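Local coordinates for protein decaprenyl diphosphate synthase (Rhodobacter capsulatus, PDB 3MZV) that probably makes the long all-trans polyprenyl diphosphate for the ubiquinone side chain, adding isopentenyl units to farnesyl diphosphate with magnesium as cofactor, at residues B[262-265]-B[266-269]. Numbering follows the deposited sequence.
Sequences AFWK and RVIE
Val-267 lies one helical turn beyond Phe-263, and the two meet twice, through backbone and side chain, a compact example of the i to i+4 spacing of an alpha-helix. Val-267 N donates to Phe-263 O at 3.0 Å. The flanking bonds run from Arg-266 N to Ala-262 O (2.9 Å) and from Ile-268 N to Trp-264 O (2.8 Å), so three successive carbonyls are satisfied within the helix. Val-267 CG2 sits over one face of the Phe-263 ring, a CH-pi contact 4.1 Å from the centroid; the chi1 of 167°, which sets CG opposite the backbone N, leans the ring toward the next turn. Arg-266 NH1 comes to the edge of the same ring, 3.7 Å from CD1, yet both NH1 and NH2 are hydrogen-bonded outside the two segments, NH2 in a salt bridge with Asp-277. Replacing Phe-263 by an alanine is likely to take away the ring under Val-267 CG2 and the neighbour of Arg-266 NH1. Lys-265 and Glu-269 run side by side, but NZ stays 4.3 Å from OE2, too far for a salt bridge. Ile-268 O accepts from Arg-243 NE and Val-267 O from Gln-273 NE2. Within the fold, helix 258-270 packs Trp-264 against Val-249 and Val-253 of helix 247-254 and against Ala-281 of helix 277-287, where Phe-263 also rests on Leu-284.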
ATOM      1  N   ALA B 262      36.981 -12.292  -8.287  1.00 36.16           N
ATOM      2  CA  ALA B 262      37.241 -12.256  -6.858  1.00 36.26           C
ATOM      3  C   ALA B 262      37.015 -10.857  -6.257  1.00 35.23           C
ATOM      4  O   ALA B 262      36.480 -10.731  -5.159  1.00 36.59           O
ATOM      5  CB  ALA B 262      38.660 -12.812  -6.512  1.00 37.04           C
ATOM      6  N   PHE B 263      37.422  -9.814  -6.964  1.00 33.74           N
ATOM      7  CA  PHE B 263      37.110  -8.445  -6.538  1.00 34.09           C
ATOM      8  C   PHE B 263      35.601  -8.221  -6.458  1.00 33.87           C
ATOM      9  O   PHE B 263      35.096  -7.759  -5.442  1.00 36.14           O
ATOM     10  CB  PHE B 263      37.666  -7.425  -7.512  1.00 33.28           C
ATOM     11  CG  PHE B 263      37.132  -6.039  -7.310  1.00 32.13           C
ATOM     12  CD1 PHE B 263      37.577  -5.265  -6.243  1.00 33.94           C
ATOM     13  CD2 PHE B 263      36.132  -5.550  -8.109  1.00 30.66           C
ATOM     14  CE1 PHE B 263      37.070  -4.002  -6.038  1.00 34.49           C
ATOM     15  CE2 PHE B 263      35.631  -4.261  -7.925  1.00 33.58           C
ATOM     16  CZ  PHE B 263      36.106  -3.487  -6.877  1.00 31.94           C
ATOM     17  N   TRP B 264      34.897  -8.550  -7.522  1.00 32.97           N
ATOM     18  CA  TRP B 264      33.432  -8.392  -7.525  1.00 34.91           C
ATOM     19  C   TRP B 264      32.768  -9.238  -6.434  1.00 35.78           C
ATOM     20  O   TRP B 264      31.821  -8.786  -5.775  1.00 36.95           O
ATOM     21  CB  TRP B 264      32.809  -8.708  -8.892  1.00 34.29           C
ATOM     22  CG  TRP B 264      33.217  -7.729  -9.929  1.00 30.70           C
ATOM     23  CD1 TRP B 264      33.953  -7.992 -11.012  1.00 30.70           C
ATOM     24  CD2 TRP B 264      32.903  -6.322  -9.983  1.00 34.38           C
ATOM     25  NE1 TRP B 264      34.172  -6.854 -11.739  1.00 35.13           N
ATOM     26  CE2 TRP B 264      33.511  -5.812 -11.148  1.00 32.45           C
ATOM     27  CE3 TRP B 264      32.150  -5.449  -9.170  1.00 32.56           C
ATOM     28  CZ2 TRP B 264      33.417  -4.484 -11.517  1.00 33.91           C
ATOM     29  CZ3 TRP B 264      32.038  -4.139  -9.534  1.00 35.20           C
ATOM     30  CH2 TRP B 264      32.694  -3.639 -10.690  1.00 33.95           C
ATOM     31  N   LYS B 265      33.269 -10.443  -6.218  1.00 36.54           N
ATOM     32  CA  LYS B 265      32.764 -11.309  -5.172  1.00 38.75           C
ATOM     33  C   LYS B 265      32.908 -10.654  -3.780  1.00 38.81           C
ATOM     34  O   LYS B 265      31.943 -10.642  -2.960  1.00 38.62           O
ATOM     35  CB  LYS B 265      33.516 -12.628  -5.207  1.00 40.10           C
ATOM     36  CG  LYS B 265      32.742 -13.841  -4.808  1.00 46.82           C
ATOM     37  CD  LYS B 265      33.533 -15.169  -5.118  1.00 53.38           C
ATOM     38  CE  LYS B 265      33.723 -15.414  -6.665  1.00 55.96           C
ATOM     39  NZ  LYS B 265      32.750 -16.440  -7.241  1.00 60.31           N
ATOM     40  N   ARG B 266      34.097 -10.105  -3.540  1.00 36.69           N
ATOM     41  CA  ARG B 266      34.422  -9.410  -2.313  1.00 37.78           C
ATOM     42  C   ARG B 266      33.477  -8.257  -2.049  1.00 37.78           C
ATOM     43  O   ARG B 266      32.820  -8.234  -1.010  1.00 38.60           O
ATOM     44  CB  ARG B 266      35.888  -8.900  -2.311  1.00 38.04           C
ATOM     45  CG  ARG B 266      36.279  -8.139  -1.074  1.00 39.45           C
ATOM     46  CD  ARG B 266      37.764  -7.943  -0.960  1.00 41.07           C
ATOM     47  NE  ARG B 266      38.269  -6.970  -1.935  1.00 40.01           N
ATOM     48  CZ  ARG B 266      38.156  -5.651  -1.818  1.00 41.39           C
ATOM     49  NH1 ARG B 266      38.692  -4.867  -2.738  1.00 41.45           N
ATOM     50  NH2 ARG B 266      37.521  -5.106  -0.764  1.00 41.48           N
ATOM     51  N   VAL B 267      33.378  -7.334  -2.985  1.00 36.58           N
ATOM     52  CA  VAL B 267      32.693  -6.090  -2.754  1.00 37.65           C
ATOM     53  C   VAL B 267      31.168  -6.177  -2.957  1.00 38.89           C
ATOM     54  O   VAL B 267      30.437  -5.407  -2.338  1.00 39.84           O
ATOM     55  CB  VAL B 267      33.272  -4.867  -3.596  1.00 37.03           C
ATOM     56  CG1 VAL B 267      34.756  -4.592  -3.319  1.00 36.21           C
ATOM     57  CG2 VAL B 267      33.038  -5.043  -5.063  1.00 36.00           C
ATOM     58  N   ILE B 268      30.691  -7.100  -3.791  1.00 40.57           N
ATOM     59  CA  ILE B 268      29.254  -7.247  -4.100  1.00 41.70           C
ATOM     60  C   ILE B 268      28.603  -8.398  -3.303  1.00 43.84           C
ATOM     61  O   ILE B 268      27.650  -8.171  -2.554  1.00 43.83           O
ATOM     62  CB  ILE B 268      28.990  -7.456  -5.613  1.00 40.69           C
ATOM     63  CG1 ILE B 268      29.338  -6.204  -6.431  1.00 40.62           C
ATOM     64  CG2 ILE B 268      27.506  -7.819  -5.882  1.00 40.96           C
ATOM     65  CD1 ILE B 268      28.750  -4.896  -5.912  1.00 42.17           C
ATOM     66  N   GLU B 269      29.125  -9.613  -3.470  1.00 45.20           N
ATOM     67  CA  GLU B 269      28.596 -10.800  -2.769  1.00 45.77           C
ATOM     68  C   GLU B 269      28.833 -10.775  -1.270  1.00 46.89           C
ATOM     69  O   GLU B 269      27.879 -10.893  -0.483  1.00 47.52           O
ATOM     70  CB  GLU B 269      29.264 -12.055  -3.269  1.00 46.73           C
ATOM     71  CG  GLU B 269      28.556 -12.815  -4.322  1.00 49.46           C
ATOM     72  CD  GLU B 269      29.004 -14.270  -4.320  1.00 52.09           C
ATOM     73  OE1 GLU B 269      29.224 -14.817  -3.227  1.00 61.80           O
ATOM     74  OE2 GLU B 269      29.165 -14.865  -5.395  1.00 54.97           O
TER